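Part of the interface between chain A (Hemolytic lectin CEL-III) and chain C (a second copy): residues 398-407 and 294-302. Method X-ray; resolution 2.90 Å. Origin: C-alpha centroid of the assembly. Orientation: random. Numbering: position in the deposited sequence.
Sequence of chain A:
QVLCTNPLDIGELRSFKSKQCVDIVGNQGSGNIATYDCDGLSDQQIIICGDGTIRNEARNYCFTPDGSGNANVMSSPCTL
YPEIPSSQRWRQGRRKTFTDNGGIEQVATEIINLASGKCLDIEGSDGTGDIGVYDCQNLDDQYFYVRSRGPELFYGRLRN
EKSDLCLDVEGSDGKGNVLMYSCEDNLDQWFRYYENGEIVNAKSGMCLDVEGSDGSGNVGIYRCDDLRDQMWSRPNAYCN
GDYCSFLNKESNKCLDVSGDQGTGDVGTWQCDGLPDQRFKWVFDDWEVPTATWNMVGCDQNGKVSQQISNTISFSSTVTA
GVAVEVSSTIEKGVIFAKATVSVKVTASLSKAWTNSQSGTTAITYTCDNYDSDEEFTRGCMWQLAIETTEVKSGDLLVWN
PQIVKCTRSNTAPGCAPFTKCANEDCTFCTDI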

ATOM      1  N   VAL A 398       9.826  -5.641 -23.871  1.00 58.19           N
ATOM      2  CA  VAL A 398       9.122  -6.846 -24.306  1.00 56.99           C
ATOM      3  C   VAL A 398       8.173  -7.394 -23.221  1.00 57.82           C
ATOM      4  O   VAL A 398       8.470  -7.363 -22.027  1.00 57.45           O
ATOM      5  CB  VAL A 398      10.110  -7.926 -24.784  1.00 56.28           C
ATOM      6  CG1 VAL A 398      10.814  -8.615 -23.620  1.00 55.76           C
ATOM      7  CG2 VAL A 398       9.391  -8.956 -25.607  1.00 58.02           C
ATOM      8  N   TRP A 399       7.014  -7.871 -23.650  1.00 58.36           N
ATOM      9  CA  TRP A 399       6.083  -8.547 -22.759  1.00 57.29           C
ATOM     10  C   TRP A 399       5.910  -9.937 -23.292  1.00 57.04           C
ATOM     11  O   TRP A 399       5.942 -10.134 -24.507  1.00 55.39           O
ATOM     12  CB  TRP A 399       4.713  -7.890 -22.844  1.00 59.18           C
ATOM     13  CG  TRP A 399       4.649  -6.498 -22.353  1.00 60.57           C
ATOM     14  CD1 TRP A 399       4.187  -6.087 -21.139  1.00 60.13           C
ATOM     15  CD2 TRP A 399       5.037  -5.315 -23.057  1.00 61.28           C
ATOM     16  NE1 TRP A 399       4.264  -4.717 -21.033  1.00 59.49           N
ATOM     17  CE2 TRP A 399       4.776  -4.217 -22.199  1.00 61.52           C
ATOM     18  CE3 TRP A 399       5.572  -5.072 -24.323  1.00 60.18           C
ATOM     19  CZ2 TRP A 399       5.048  -2.898 -22.565  1.00 60.04           C
ATOM     20  CZ3 TRP A 399       5.840  -3.756 -24.683  1.00 61.42           C
ATOM     21  CH2 TRP A 399       5.575  -2.687 -23.806  1.00 58.03           C
ATOM     22  N   ASN A 400       5.717 -10.920 -22.425  1.00 59.50           N
ATOM     23  CA  ASN A 400       4.935 -12.061 -22.900  1.00 62.96           C
ATOM     24  C   ASN A 400       3.717 -12.321 -22.073  1.00 59.86           C
ATOM     25  O   ASN A 400       3.828 -12.772 -20.940  1.00 58.51           O
ATOM     26  CB  ASN A 400       5.724 -13.327 -23.276  1.00 68.57           C
ATOM     27  CG  ASN A 400       6.681 -13.769 -22.213  1.00 72.22           C
ATOM     28  OD1 ASN A 400       7.463 -12.973 -21.697  1.00 77.18           O
ATOM     29  ND2 ASN A 400       6.660 -15.065 -21.907  1.00 73.89           N
ATOM     30  N   PRO A 401       2.548 -11.977 -22.643  1.00 59.49           N
ATOM     31  CA  PRO A 401       1.224 -11.970 -22.012  1.00 59.77           C
ATOM     32  C   PRO A 401       0.866 -13.303 -21.378  1.00 58.75           C
ATOM     33  O   PRO A 401       1.138 -14.350 -21.944  1.00 59.35           O
ATOM     34  CB  PRO A 401       0.288 -11.701 -23.189  1.00 60.04           C
ATOM     35  CG  PRO A 401       1.130 -10.946 -24.163  1.00 58.23           C
ATOM     36  CD  PRO A 401       2.476 -11.579 -24.060  1.00 56.55           C
ATOM     37  N   GLN A 402       0.287 -13.264 -20.194  1.00 56.84           N
ATOM     38  CA  GLN A 402      -0.174 -14.469 -19.570  1.00 54.36           C
ATOM     39  C   GLN A 402      -1.656 -14.302 -19.365  1.00 54.84           C
ATOM     40  O   GLN A 402      -2.150 -13.186 -19.230  1.00 54.52           O
ATOM     41  CB  GLN A 402       0.518 -14.674 -18.232  1.00 56.03           C
ATOM     42  CG  GLN A 402       2.039 -14.682 -18.286  1.00 56.81           C
ATOM     43  CD  GLN A 402       2.590 -15.816 -19.109  1.00 60.74           C
ATOM     44  OE1 GLN A 402       2.133 -16.961 -19.008  1.00 71.04           O
ATOM     45  NE2 GLN A 402       3.568 -15.512 -19.940  1.00 58.67           N
ATOM     46  N   ILE A 403      -2.374 -15.417 -19.356  1.00 56.30           N
ATOM     47  CA  ILE A 403      -3.741 -15.406 -18.859  1.00 53.98           C
ATOM     48  C   ILE A 403      -3.783 -16.192 -17.560  1.00 52.05           C
ATOM     49  O   ILE A 403      -3.448 -17.376 -17.534  1.00 53.32           O
ATOM     50  CB  ILE A 403      -4.719 -15.948 -19.894  1.00 56.01           C
ATOM     51  CG1 ILE A 403      -4.644 -15.073 -21.137  1.00 59.45           C
ATOM     52  CG2 ILE A 403      -6.136 -15.953 -19.341  1.00 54.69           C
ATOM     53  CD1 ILE A 403      -5.107 -15.761 -22.398  1.00 60.92           C
ATOM     54  N   VAL A 404      -4.168 -15.495 -16.493  1.00 50.07           N
ATOM     55  CA  VAL A 404      -4.182 -16.007 -15.128  1.00 47.57           C
ATOM     56  C   VAL A 404      -5.622 -16.255 -14.638  1.00 47.75           C
ATOM     57  O   VAL A 404      -6.566 -15.569 -15.048  1.00 45.95           O
ATOM     58  CB  VAL A 404      -3.400 -15.043 -14.209  1.00 46.54           C
ATOM     59  CG1 VAL A 404      -3.834 -15.137 -12.755  1.00 45.17           C
ATOM     60  CG2 VAL A 404      -1.903 -15.272 -14.367  1.00 46.33           C
ATOM     61  N   LYS A 405      -5.772 -17.255 -13.771  1.00 49.83           N
ATOM     62  CA  LYS A 405      -7.060 -17.643 -13.191  1.00 52.18           C
ATOM     63  C   LYS A 405      -6.840 -17.968 -11.712  1.00 54.93           C
ATOM     64  O   LYS A 405      -5.733 -18.373 -11.340  1.00 57.24           O
ATOM     65  CB  LYS A 405      -7.539 -18.889 -13.907  1.00 53.11           C
ATOM     66  CG  LYS A 405      -9.004 -19.190 -13.758  1.00 55.61           C
ATOM     67  CD  LYS A 405      -9.264 -20.668 -14.035  1.00 54.88           C
ATOM     68  CE  LYS A 405     -10.727 -20.916 -14.422  1.00 56.02           C
ATOM     69  NZ  LYS A 405     -11.724 -20.368 -13.462  1.00 51.19           N
ATOM     70  N   CYS A 406      -7.866 -17.802 -10.870  1.00 55.03           N
ATOM     71  CA  CYS A 406      -7.731 -18.182  -9.452  1.00 56.25           C
ATOM     72  C   CYS A 406      -8.868 -19.063  -9.023  1.00 57.01           C
ATOM     73  O   CYS A 406      -9.999 -18.813  -9.400  1.00 62.41           O
ATOM     74  CB  CYS A 406      -7.674 -16.961  -8.553  1.00 55.67           C
ATOM     75  SG  CYS A 406      -6.431 -15.790  -9.123  1.00 57.72           S
ATOM     76  N   THR A 407      -8.575 -20.088  -8.229  1.00 54.91           N
ATOM     77  CA  THR A 407      -9.592 -21.061  -7.809  1.00 54.15           C
ATOM     78  C   THR A 407      -9.652 -21.231  -6.292  1.00 56.71           C
ATOM     79  O   THR A 407      -8.727 -20.842  -5.589  1.00 57.72           O
ATOM     80  CB  THR A 407      -9.346 -22.460  -8.417  1.00 51.55           C
ATOM     81  OG1 THR A 407      -8.073 -22.951  -7.980  1.00 49.33           O
ATOM     82  CG2 THR A 407      -9.400 -22.431  -9.926  1.00 48.54           C
TER
ATOM     83  N   ASN C 294      -2.405  -4.432 -28.656  1.00 55.30           N
ATOM     84  CA  ASN C 294      -1.775  -5.647 -28.211  1.00 56.92           C
ATOM     85  C   ASN C 294      -2.215  -5.955 -26.800  1.00 57.26           C
ATOM     86  O   ASN C 294      -2.298  -5.061 -25.961  1.00 56.96           O
ATOM     87  CB  ASN C 294      -0.270  -5.484 -28.248  1.00 58.40           C
ATOM     88  CG  ASN C 294       0.228  -5.240 -29.633  1.00 60.61           C
ATOM     89  OD1 ASN C 294      -0.171  -5.921 -30.556  1.00 61.19           O
ATOM     90  ND2 ASN C 294       1.083  -4.248 -29.794  1.00 68.30           N
ATOM     91  N   MET C 295      -2.510  -7.217 -26.532  1.00 58.44           N
ATOM     92  CA  MET C 295      -2.857  -7.610 -25.183  1.00 59.63           C
ATOM     93  C   MET C 295      -1.602  -7.774 -24.349  1.00 58.56           C
ATOM     94  O   MET C 295      -0.665  -8.422 -24.794  1.00 61.09           O
ATOM     95  CB  MET C 295      -3.627  -8.919 -25.195  1.00 65.58           C
ATOM     96  CG  MET C 295      -4.137  -9.305 -23.817  1.00 69.51           C
ATOM     97  SD  MET C 295      -3.819 -11.036 -23.502  1.00 77.30           S
ATOM     98  CE  MET C 295      -5.117 -11.733 -24.553  1.00 77.31           C
ATOM     99  N   VAL C 296      -1.574  -7.204 -23.144  1.00 56.26           N
ATOM    100  CA  VAL C 296      -0.391  -7.388 -22.312  1.00 57.24           C
ATOM    101  C   VAL C 296      -0.576  -8.338 -21.161  1.00 59.66           C
ATOM    102  O   VAL C 296       0.397  -8.909 -20.687  1.00 62.68           O
ATOM    103  CB  VAL C 296       0.213  -6.131 -21.687  1.00 56.73           C
ATOM    104  CG1 VAL C 296       1.225  -5.453 -22.569  1.00 60.07           C
ATOM    105  CG2 VAL C 296      -0.775  -5.252 -20.963  1.00 59.86           C
ATOM    106  N   GLY C 297      -1.804  -8.493 -20.682  1.00 60.74           N
ATOM    107  CA  GLY C 297      -2.093  -9.468 -19.633  1.00 58.76           C
ATOM    108  C   GLY C 297      -3.577  -9.577 -19.390  1.00 59.84           C
ATOM    109  O   GLY C 297      -4.309  -8.593 -19.543  1.00 62.24           O
ATOM    110  N   CYS C 298      -4.030 -10.777 -19.033  1.00 61.11           N
ATOM    111  CA  CYS C 298      -5.434 -10.994 -18.643  1.00 63.10           C
ATOM    112  C   CYS C 298      -5.536 -11.658 -17.289  1.00 61.61           C
ATOM    113  O   CYS C 298      -4.812 -12.604 -16.996  1.00 59.55           O
ATOM    114  CB  CYS C 298      -6.204 -11.852 -19.647  1.00 64.12           C
ATOM    115  SG  CYS C 298      -6.412 -11.076 -21.250  1.00 70.36           S
ATOM    116  N   ASP C 299      -6.442 -11.147 -16.469  1.00 60.63           N
ATOM    117  CA  ASP C 299      -6.754 -11.764 -15.205  1.00 59.85           C
ATOM    118  C   ASP C 299      -8.250 -11.980 -15.134  1.00 60.95           C
ATOM    119  O   ASP C 299      -9.055 -11.031 -15.179  1.00 61.46           O
ATOM    120  CB  ASP C 299      -6.303 -10.904 -14.048  1.00 60.50           C
ATOM    121  CG  ASP C 299      -6.358 -11.634 -12.744  1.00 63.50           C
ATOM    122  OD1 ASP C 299      -5.972 -11.053 -11.705  1.00 65.85           O
ATOM    123  OD2 ASP C 299      -6.780 -12.802 -12.759  1.00 64.23           O
ATOM    124  N   GLN C 300      -8.612 -13.250 -15.046  1.00 60.62           N
ATOM    125  CA  GLN C 300      -9.996 -13.648 -15.027  1.00 60.02           C
ATOM    126  C   GLN C 300     -10.594 -13.383 -13.647  1.00 57.97           C
ATOM    127  O   GLN C 300     -11.819 -13.275 -13.492  1.00 58.16           O
ATOM    128  CB  GLN C 300     -10.084 -15.125 -15.359  1.00 63.45           C
ATOM    129  CG  GLN C 300     -11.498 -15.662 -15.424  1.00 68.70           C
ATOM    130  CD  GLN C 300     -11.546 -17.028 -16.046  1.00 72.57           C
ATOM    131  OE1 GLN C 300     -10.814 -17.299 -16.996  1.00 76.16           O
ATOM    132  NE2 GLN C 300     -12.406 -17.904 -15.520  1.00 75.96           N
ATOM    133  N   ASN C 301      -9.727 -13.260 -12.649  1.00 54.56           N
ATOM    134  CA  ASN C 301     -10.191 -13.162 -11.287  1.00 53.39           C
ATOM    135  C   ASN C 301      -9.656 -12.018 -10.422  1.00 53.46           C
ATOM    136  O   ASN C 301      -9.661 -12.122  -9.186  1.00 52.94           O
ATOM    137  CB  ASN C 301      -9.982 -14.498 -10.614  1.00 55.12           C
ATOM    138  CG  ASN C 301     -10.856 -15.579 -11.213  1.00 57.66           C
ATOM    139  OD1 ASN C 301     -12.086 -15.558 -11.073  1.00 58.14           O
ATOM    140  ND2 ASN C 301     -10.230 -16.525 -11.902  1.00 58.14           N
ATOM    141  N   GLY C 302      -9.231 -10.921 -11.052  1.00 52.81           N
ATOM    142  CA  GLY C 302      -8.761  -9.773 -10.306  1.00 53.05           C
ATOM    143  C   GLY C 302      -8.007  -8.746 -11.109  1.00 53.72           C
ATOM    144  O   GLY C 302      -8.090  -8.690 -12.320  1.00 53.22           O
TER

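At the apolar centre, Val296(C) sets its methyl CG1 over one face of the Trp399(A) indole, 3.4 Å from the centroid of the five-membered ring and 13° off its normal; this CH-pi contact brings CG1 of Val296(C) to 3.3 Å from CD1 of Trp399(A). A flat, electron-rich ring and a compact branched side chain suit such close packing. Pro401(A) points toward chain C, its ring against the backbone of Met295(C) (CG to O, 3.2 Å) and its CB 4.2 Å from the Met295(C) SD, which the flexible thioether chain brings nearer. The CA of Pro401(A) makes a CA-H...O contact with Val296(C) O at 3.4 Å. Two copies of the hemolytic lectin CEL-III meet here along neighbouring strands, burying 634 Å² between these stretches, both sides summed.

Beyond the proline the chains run parallel, and three nearly straight hydrogen bonds alternate between them: Cys298(C) N to Gln402(A) O (3.1 Å), Val404(A) N to Cys298(C) O (3.0 Å) and Gln300(C) N to Val404(A) O (3.1 Å). Cys298(C) thus gives and accepts with its backbone, as does Val404(A). Ile403(A) and Cys298(C) share one face of the sheet, with CG1 of the isoleucine 3.9 Å from CB of the cysteine; Val404(A) and Asp299(C) lie on the other.

At the polar edge, OD2 of Asp299(C) accepts a hydrogen bond from Asn301(C) N (3.0 Å), two residues on, tying down the turn that follows the strand. Asn301(C) points toward chain A, its CB 4.0 Å from CB of Cys406(A). Lys405(A), extended through chi3 and turned at chi4, reaches along Gln300(C), but its NZ and the Gln300(C) NE2, 3.3 Å apart, are both donors and do not bond; each finds partners elsewhere in the structure.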